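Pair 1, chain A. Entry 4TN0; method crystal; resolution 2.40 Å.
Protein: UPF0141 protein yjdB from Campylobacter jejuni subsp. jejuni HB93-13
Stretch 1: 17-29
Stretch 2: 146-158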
# COMPACT_ATOMS: atom_id res chain seq x y z
N LYS A 17 -18.34 -11.80 9.23
CA LYS A 17 -16.97 -12.29 9.35
C LYS A 17 -16.10 -11.58 8.29
O LYS A 17 -16.39 -11.65 7.09
CB LYS A 17 -16.94 -13.82 9.20
CG LYS A 17 -17.84 -14.51 10.24
CD LYS A 17 -17.17 -15.63 11.04
CE LYS A 17 -18.17 -16.29 12.03
NZ LYS A 17 -19.32 -17.05 11.42
N LYS A 18 -15.07 -10.86 8.73
CA LYS A 18 -14.32 -9.94 7.86
C LYS A 18 -12.79 -10.11 7.89
O LYS A 18 -12.19 -10.39 8.94
CB LYS A 18 -14.66 -8.48 8.21
CG LYS A 18 -16.03 -7.99 7.77
CD LYS A 18 -16.26 -6.57 8.27
CE LYS A 18 -17.45 -5.92 7.58
NZ LYS A 18 -17.07 -5.31 6.26
N LEU A 19 -12.16 -9.94 6.72
CA LEU A 19 -10.70 -9.96 6.61
C LEU A 19 -10.17 -8.93 5.62
O LEU A 19 -10.37 -9.08 4.41
CB LEU A 19 -10.21 -11.35 6.19
CG LEU A 19 -8.72 -11.48 5.87
CD1 LEU A 19 -7.86 -11.01 7.03
CD2 LEU A 19 -8.36 -12.91 5.47
N LEU A 20 -9.44 -7.94 6.12
CA LEU A 20 -8.80 -6.97 5.23
C LEU A 20 -7.28 -7.17 5.25
O LEU A 20 -6.65 -7.21 6.31
CB LEU A 20 -9.16 -5.52 5.61
CG LEU A 20 -8.53 -4.42 4.74
CD1 LEU A 20 -8.96 -4.62 3.29
CD2 LEU A 20 -8.88 -3.01 5.20
N VAL A 21 -6.71 -7.36 4.06
CA VAL A 21 -5.26 -7.40 3.91
C VAL A 21 -4.82 -6.07 3.29
O VAL A 21 -5.19 -5.75 2.15
CB VAL A 21 -4.77 -8.59 3.02
CG1 VAL A 21 -3.29 -8.46 2.71
CG2 VAL A 21 -5.05 -9.95 3.70
N LEU A 22 -4.09 -5.29 4.08
CA LEU A 22 -3.59 -3.98 3.64
C LEU A 22 -2.13 -4.12 3.24
O LEU A 22 -1.28 -4.43 4.08
CB LEU A 22 -3.71 -2.95 4.76
CG LEU A 22 -3.21 -1.54 4.49
CD1 LEU A 22 -4.03 -0.87 3.40
CD2 LEU A 22 -3.26 -0.73 5.77
N VAL A 23 -1.82 -3.91 1.98
CA VAL A 23 -0.42 -4.02 1.61
C VAL A 23 0.20 -2.64 1.38
O VAL A 23 -0.18 -1.93 0.45
CB VAL A 23 -0.23 -4.90 0.36
CG1 VAL A 23 1.25 -5.00 0.03
CG2 VAL A 23 -0.77 -6.29 0.63
N VAL A 24 1.12 -2.27 2.27
CA VAL A 24 1.89 -1.03 2.14
C VAL A 24 3.15 -1.26 1.30
O VAL A 24 4.11 -1.91 1.72
CB VAL A 24 2.30 -0.46 3.51
CG1 VAL A 24 3.18 0.79 3.35
CG2 VAL A 24 1.06 -0.18 4.36
N GLY A 25 3.13 -0.71 0.10
CA GLY A 25 4.23 -0.86 -0.82
C GLY A 25 5.42 0.05 -0.57
O GLY A 25 5.58 0.66 0.50
N GLU A 26 6.29 0.11 -1.56
CA GLU A 26 7.53 0.83 -1.38
C GLU A 26 8.06 1.26 -2.75
O GLU A 26 8.33 0.41 -3.60
CB GLU A 26 8.56 -0.03 -0.63
CG GLU A 26 9.95 0.60 -0.55
CD GLU A 26 9.95 1.85 0.29
OE1 GLU A 26 10.09 1.76 1.54
OE2 GLU A 26 9.76 2.94 -0.30
N THR A 27 8.15 2.58 -2.95
CA THR A 27 8.85 3.20 -4.08
C THR A 27 8.14 2.99 -5.44
O THR A 27 8.53 3.55 -6.48
CB THR A 27 10.34 2.69 -4.09
OG1 THR A 27 10.99 3.05 -2.85
CG2 THR A 27 11.14 3.23 -5.25
N ALA A 28 7.07 2.20 -5.45
CA ALA A 28 6.33 2.00 -6.69
C ALA A 28 5.60 3.28 -7.13
O ALA A 28 4.93 3.94 -6.33
CB ALA A 28 5.34 0.85 -6.54
N ARG A 29 5.70 3.58 -8.42
CA ARG A 29 5.12 4.77 -8.98
C ARG A 29 4.08 4.35 -9.99
O ARG A 29 4.27 3.35 -10.68
CB ARG A 29 6.19 5.66 -9.63
CG ARG A 29 6.62 5.25 -11.04
CD ARG A 29 7.89 6.00 -11.47
NE ARG A 29 8.12 5.87 -12.91
CZ ARG A 29 9.09 6.50 -13.58
NH1 ARG A 29 9.94 7.29 -12.94
NH2 ARG A 29 9.20 6.33 -14.88
N GLN A 146 -13.20 -10.41 12.96
CA GLN A 146 -12.74 -9.27 12.16
C GLN A 146 -11.22 -9.09 12.27
O GLN A 146 -10.68 -8.95 13.37
CB GLN A 146 -13.46 -7.99 12.59
CG GLN A 146 -14.78 -7.73 11.88
CD GLN A 146 -15.99 -8.23 12.65
OE1 GLN A 146 -15.95 -8.39 13.88
NE2 GLN A 146 -17.07 -8.47 11.93
N ASN A 147 -10.55 -9.10 11.12
CA ASN A 147 -9.08 -9.05 11.09
C ASN A 147 -8.53 -8.05 10.10
O ASN A 147 -8.97 -8.00 8.95
CB ASN A 147 -8.51 -10.42 10.73
CG ASN A 147 -9.13 -11.55 11.52
OD1 ASN A 147 -8.59 -11.98 12.54
ND2 ASN A 147 -10.27 -12.04 11.04
N ILE A 148 -7.52 -7.28 10.52
CA ILE A 148 -6.71 -6.57 9.53
C ILE A 148 -5.29 -7.07 9.64
O ILE A 148 -4.70 -7.11 10.73
CB ILE A 148 -6.75 -5.01 9.67
CG1 ILE A 148 -5.97 -4.37 8.51
CG2 ILE A 148 -6.23 -4.55 11.03
CD1 ILE A 148 -6.07 -2.85 8.44
N ILE A 149 -4.76 -7.47 8.49
CA ILE A 149 -3.38 -7.88 8.35
C ILE A 149 -2.63 -6.91 7.46
O ILE A 149 -2.99 -6.68 6.30
CB ILE A 149 -3.28 -9.30 7.77
CG1 ILE A 149 -4.16 -10.26 8.60
CG2 ILE A 149 -1.82 -9.75 7.71
CD1 ILE A 149 -4.14 -11.71 8.16
N VAL A 150 -1.59 -6.29 8.02
CA VAL A 150 -0.76 -5.38 7.23
C VAL A 150 0.51 -6.09 6.75
O VAL A 150 1.23 -6.73 7.53
CB VAL A 150 -0.37 -4.12 8.01
CG1 VAL A 150 0.49 -3.22 7.12
CG2 VAL A 150 -1.61 -3.37 8.49
N LEU A 151 0.74 -6.04 5.44
CA LEU A 151 2.00 -6.48 4.90
C LEU A 151 2.75 -5.26 4.35
O LEU A 151 2.25 -4.59 3.42
CB LEU A 151 1.79 -7.53 3.80
CG LEU A 151 0.92 -8.73 4.21
CD1 LEU A 151 0.72 -9.69 3.04
CD2 LEU A 151 1.47 -9.44 5.43
N HIS A 152 3.92 -4.98 4.92
CA HIS A 152 4.76 -3.85 4.52
C HIS A 152 5.92 -4.36 3.66
O HIS A 152 6.83 -5.05 4.16
CB HIS A 152 5.30 -3.11 5.76
CG HIS A 152 6.00 -1.81 5.46
ND1 HIS A 152 6.82 -1.18 6.37
CD2 HIS A 152 6.00 -1.03 4.35
CE1 HIS A 152 7.31 -0.08 5.84
NE2 HIS A 152 6.83 0.04 4.62
N LEU A 153 5.87 -4.04 2.37
CA LEU A 153 6.84 -4.51 1.39
C LEU A 153 8.16 -3.74 1.36
O LEU A 153 8.22 -2.56 1.70
CB LEU A 153 6.23 -4.43 -0.01
CG LEU A 153 4.87 -5.09 -0.22
CD1 LEU A 153 4.47 -4.96 -1.69
CD2 LEU A 153 4.90 -6.54 0.24
N GLN A 154 9.22 -4.43 0.96
CA GLN A 154 10.44 -3.78 0.50
C GLN A 154 10.17 -3.27 -0.93
O GLN A 154 10.74 -2.25 -1.37
CB GLN A 154 11.63 -4.75 0.55
CG GLN A 154 13.01 -4.15 0.28
CD GLN A 154 13.57 -3.27 1.40
OE1 GLN A 154 12.84 -2.67 2.19
NE2 GLN A 154 14.89 -3.17 1.45
N GLY A 155 9.30 -3.99 -1.65
CA GLY A 155 8.79 -3.54 -2.93
C GLY A 155 9.87 -3.20 -3.94
O GLY A 155 10.60 -4.07 -4.40
N SER A 156 9.94 -1.93 -4.32
CA SER A 156 10.89 -1.44 -5.30
C SER A 156 12.03 -0.61 -4.71
O SER A 156 12.60 0.21 -5.41
CB SER A 156 10.17 -0.58 -6.33
OG SER A 156 9.20 -1.29 -7.07
N HIS A 157 12.37 -0.80 -3.44
CA HIS A 157 13.38 0.02 -2.78
C HIS A 157 14.65 0.10 -3.62
O HIS A 157 15.10 -0.91 -4.14
CB HIS A 157 13.71 -0.55 -1.39
CG HIS A 157 14.70 0.28 -0.61
ND1 HIS A 157 16.03 -0.07 -0.50
CD2 HIS A 157 14.54 1.42 0.10
CE1 HIS A 157 16.66 0.83 0.24
NE2 HIS A 157 15.78 1.74 0.62
N GLY A 158 15.17 1.30 -3.82
CA GLY A 158 16.39 1.50 -4.60
C GLY A 158 17.52 1.97 -3.70
O GLY A 158 17.30 2.19 -2.50

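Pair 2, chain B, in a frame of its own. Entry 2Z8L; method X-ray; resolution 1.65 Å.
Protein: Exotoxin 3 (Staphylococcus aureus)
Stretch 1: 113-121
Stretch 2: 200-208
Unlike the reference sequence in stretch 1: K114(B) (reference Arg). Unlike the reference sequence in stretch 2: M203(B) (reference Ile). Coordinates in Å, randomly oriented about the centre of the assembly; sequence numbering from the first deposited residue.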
# COMPACT_ATOMS: atom_id res chain seq x y z
N PRO B 113 -1.82 12.77 9.56
CA PRO B 113 -2.88 12.20 10.43
C PRO B 113 -2.28 11.49 11.64
O PRO B 113 -1.24 10.88 11.54
CB PRO B 113 -3.59 11.19 9.51
CG PRO B 113 -2.57 10.89 8.40
CD PRO B 113 -1.81 12.17 8.22
N LYS B 114 -2.96 11.58 12.76
CA LYS B 114 -2.60 10.75 13.91
C LYS B 114 -2.78 9.25 13.60
O LYS B 114 -3.72 8.87 12.92
CB LYS B 114 -3.48 11.13 15.08
CG LYS B 114 -3.10 12.48 15.67
CD LYS B 114 -3.79 12.79 16.95
CE LYS B 114 -3.76 14.26 17.22
NZ LYS B 114 -4.36 14.67 18.54
N PHE B 115 -1.86 8.42 14.11
CA PHE B 115 -1.95 6.98 14.04
C PHE B 115 -2.06 6.50 15.49
O PHE B 115 -1.07 6.61 16.20
CB PHE B 115 -0.68 6.41 13.38
CG PHE B 115 -0.71 4.97 13.08
CD1 PHE B 115 -1.89 4.23 13.01
CD2 PHE B 115 0.46 4.34 12.76
CE1 PHE B 115 -1.87 2.87 12.66
CE2 PHE B 115 0.47 3.00 12.46
CZ PHE B 115 -0.68 2.28 12.40
N VAL B 116 -3.26 6.10 15.89
CA VAL B 116 -3.54 5.76 17.33
C VAL B 116 -3.42 4.24 17.42
O VAL B 116 -4.22 3.52 16.83
CB VAL B 116 -4.93 6.23 17.77
CG1 VAL B 116 -5.18 5.93 19.20
CG2 VAL B 116 -5.10 7.76 17.60
N ILE B 117 -2.41 3.78 18.13
CA ILE B 117 -2.08 2.39 18.21
C ILE B 117 -2.43 1.90 19.61
O ILE B 117 -1.81 2.33 20.59
CB ILE B 117 -0.63 2.19 17.94
CG1 ILE B 117 -0.29 2.74 16.53
CG2 ILE B 117 -0.23 0.71 18.07
CD1 ILE B 117 1.13 3.08 16.38
N LYS B 118 -3.38 0.99 19.67
CA LYS B 118 -3.82 0.42 20.96
C LYS B 118 -3.19 -0.94 21.05
O LYS B 118 -3.62 -1.84 20.33
CB LYS B 118 -5.33 0.32 21.02
CG LYS B 118 -5.96 1.71 21.11
CD LYS B 118 -7.39 1.69 21.57
CE LYS B 118 -7.86 3.10 22.00
NZ LYS B 118 -8.98 3.07 23.04
N LYS B 119 -2.19 -1.07 21.93
CA LYS B 119 -1.37 -2.28 22.04
C LYS B 119 -1.72 -3.03 23.30
O LYS B 119 -1.62 -2.47 24.39
CB LYS B 119 0.11 -1.90 22.04
CG LYS B 119 1.06 -3.13 21.97
CD LYS B 119 2.51 -2.76 21.99
CE LYS B 119 3.37 -3.99 22.08
NZ LYS B 119 2.75 -5.16 21.42
N GLU B 120 -2.08 -4.31 23.16
CA GLU B 120 -2.32 -5.14 24.34
C GLU B 120 -1.04 -5.27 25.17
O GLU B 120 0.04 -5.52 24.63
CB GLU B 120 -2.85 -6.51 23.95
CG GLU B 120 -4.26 -6.48 23.39
CD GLU B 120 -4.90 -7.88 23.19
OE1 GLU B 120 -4.36 -8.91 23.69
OE2 GLU B 120 -5.97 -7.93 22.51
N VAL B 121 -1.17 -5.07 26.48
CA VAL B 121 -0.06 -5.23 27.39
C VAL B 121 -0.55 -6.12 28.52
O VAL B 121 -1.68 -6.58 28.53
CB VAL B 121 0.47 -3.87 27.91
CG1 VAL B 121 1.07 -3.04 26.76
CG2 VAL B 121 -0.61 -3.07 28.63
N ILE B 200 -7.33 12.04 4.53
CA ILE B 200 -7.25 11.13 5.65
C ILE B 200 -7.29 11.95 6.92
O ILE B 200 -6.53 12.93 7.08
CB ILE B 200 -5.95 10.28 5.58
CG1 ILE B 200 -5.92 9.43 4.33
CG2 ILE B 200 -5.82 9.38 6.83
CD1 ILE B 200 -4.58 8.73 4.04
N GLU B 201 -8.15 11.54 7.85
CA GLU B 201 -8.26 12.21 9.14
C GLU B 201 -7.36 11.58 10.20
O GLU B 201 -6.70 12.28 10.96
CB GLU B 201 -9.71 12.21 9.62
CG GLU B 201 -9.96 12.90 10.99
CD GLU B 201 -9.39 14.32 11.15
OE1 GLU B 201 -9.19 15.05 10.15
OE2 GLU B 201 -9.18 14.73 12.33
N LYS B 202 -7.41 10.26 10.31
CA LYS B 202 -6.77 9.55 11.39
C LYS B 202 -6.68 8.07 11.02
O LYS B 202 -7.37 7.59 10.12
CB LYS B 202 -7.58 9.74 12.65
CG LYS B 202 -7.31 8.79 13.74
CD LYS B 202 -8.11 9.10 14.97
CE LYS B 202 -9.61 9.13 14.72
NZ LYS B 202 -10.32 9.00 16.06
N MET B 203 -5.76 7.34 11.64
CA MET B 203 -5.65 5.92 11.43
C MET B 203 -5.58 5.29 12.80
O MET B 203 -5.10 5.92 13.76
CB MET B 203 -4.42 5.62 10.62
CG MET B 203 -4.51 6.38 9.33
SD MET B 203 -3.19 6.14 8.25
CE MET B 203 -1.89 6.68 9.27
N GLU B 204 -6.16 4.10 12.90
CA GLU B 204 -6.22 3.38 14.18
C GLU B 204 -5.70 1.98 13.98
O GLU B 204 -5.82 1.44 12.88
CB GLU B 204 -7.65 3.36 14.67
CG GLU B 204 -8.32 4.68 14.69
CD GLU B 204 -9.77 4.59 15.10
OE1 GLU B 204 -10.41 3.50 14.94
OE2 GLU B 204 -10.30 5.63 15.57
N ALA B 205 -5.03 1.42 14.96
CA ALA B 205 -4.63 0.03 14.91
C ALA B 205 -4.85 -0.54 16.30
O ALA B 205 -4.63 0.14 17.30
CB ALA B 205 -3.22 -0.13 14.57
N ASN B 206 -5.40 -1.74 16.34
CA ASN B 206 -5.54 -2.50 17.59
C ASN B 206 -4.65 -3.74 17.41
O ASN B 206 -4.84 -4.47 16.41
CB ASN B 206 -7.02 -2.83 17.87
CG ASN B 206 -7.87 -1.58 18.23
OD1 ASN B 206 -8.10 -0.67 17.43
ND2 ASN B 206 -8.35 -1.55 19.48
N ILE B 207 -3.59 -3.87 18.22
CA ILE B 207 -2.51 -4.87 18.06
C ILE B 207 -2.49 -5.77 19.32
O ILE B 207 -2.55 -5.26 20.46
CB ILE B 207 -1.07 -4.26 18.15
CG1 ILE B 207 -0.72 -3.23 17.13
CG2 ILE B 207 0.05 -5.39 18.15
CD1 ILE B 207 0.75 -2.93 17.25
N ARG B 208 -2.33 -7.09 19.13
CA ARG B 208 -2.27 -8.05 20.25
C ARG B 208 -0.93 -7.95 20.98
O ARG B 208 -0.73 -8.49 22.08
CB ARG B 208 -2.50 -9.49 19.76
CG ARG B 208 -3.92 -9.81 19.31
CD ARG B 208 -4.69 -10.52 20.41
NE ARG B 208 -6.10 -10.79 20.07
CZ ARG B 208 -7.06 -11.03 20.97
NH1 ARG B 208 -6.81 -11.01 22.29
NH2 ARG B 208 -8.31 -11.28 20.57
OXT ARG B 208 0.00 -7.30 20.50
O HOH W 1 -5.37 13.06 13.14

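Both pairs are two parallel neighbouring strands, far apart in sequence, whose axes cross at -19° in pair 1 and -16° in pair 2; the central backbones superpose with an RMSD of 0.5 Å. The hydrogen bonds follow the parallel rule: alternate residues of the first strand offer both N and O, each reaching a different residue of the partner. In pair 1, L22(A) N donates to I149(A) O at 2.8 Å, and L22(A) O accepts from L151(A) N at 2.9 Å. In pair 2 the matching V116(B) does the same, its N lying 2.8 Å from M203(B) O and its O 2.9 Å from A205(B) N. The next bonding residues, V24(A) and K118(B), also coincide, within 0.3 Å at CA. Between these bonds the carbonyls collect CA-H...O contacts, such as I148(A) CA to L20(A) O at 3.3 Å and E204(B) CA to V116(B) O at 3.3 Å.

With the backbone fixed, the faces of the sheet are where the sequences diverge. On the face carrying V21(A), V23(A), I149(A) and L151(A), both solutions are largely apolar, but bulk is placed differently. Pair 1 sets small valines against larger partners: V21(A) CG1 meets L151(A) CD1 at 4.2 Å, and V23(A) CG1 meets L153(A) CG at 3.6 Å. Pair 2 reverses the sizes at the first of these contacts. F115(B) replaces V21(A) and A205(B) replaces L151(A), so that the phenyl reaches over to the neighbouring strand, with F115(B) CE1 3.8 Å from A205(B) CB and F115(B) CD1 3.7 Å from M203(B) CB. One step on, I117(B) matches V23(A) and I207(B) matches L153(A), and the packing is conserved in kind: I117(B) CG2 lies 3.9 Å from I207(B) CD1.

The opposite face changes character. L20(A), L22(A), I148(A) and V150(A) are buried in pair 1, where L22(A) CD2 touches V150(A) CG2 at 4.1 Å. Pair 2 puts K114(B), V116(B), K202(B) and E204(B) at these positions, all partly or fully exposed. Here K202(B) still packs its aliphatic part, CD lying 4.2 Å from V116(B) CG2, while its NZ forms a salt bridge and weak hydrogen bond with E204(B) OE2 at 3.4 Å along its own strand.

The ends show how a common glutamate can serve two designs. E26(A) and E120(B) agree to 0.1 Å at CA, and both point CB toward the other stretch. E26(A) is buried; its OE2 accepts from T27(A) OG1 at 2.8 Å, and its backbone O receives S156(A) N at 2.9 Å. The partner segment turns here through G155(A), whose positive phi favours glycine and where a CB would clash with E26(A) O. Pair 2 ends instead at the carboxylate of R208(B). E120(B) OE2 sits over the guanidinium face, 3.2 Å from R208(B) NH1, a purely charge-based salt bridge, while K119(B) NZ makes a long one, 3.6 Å, with R208(B) OXT.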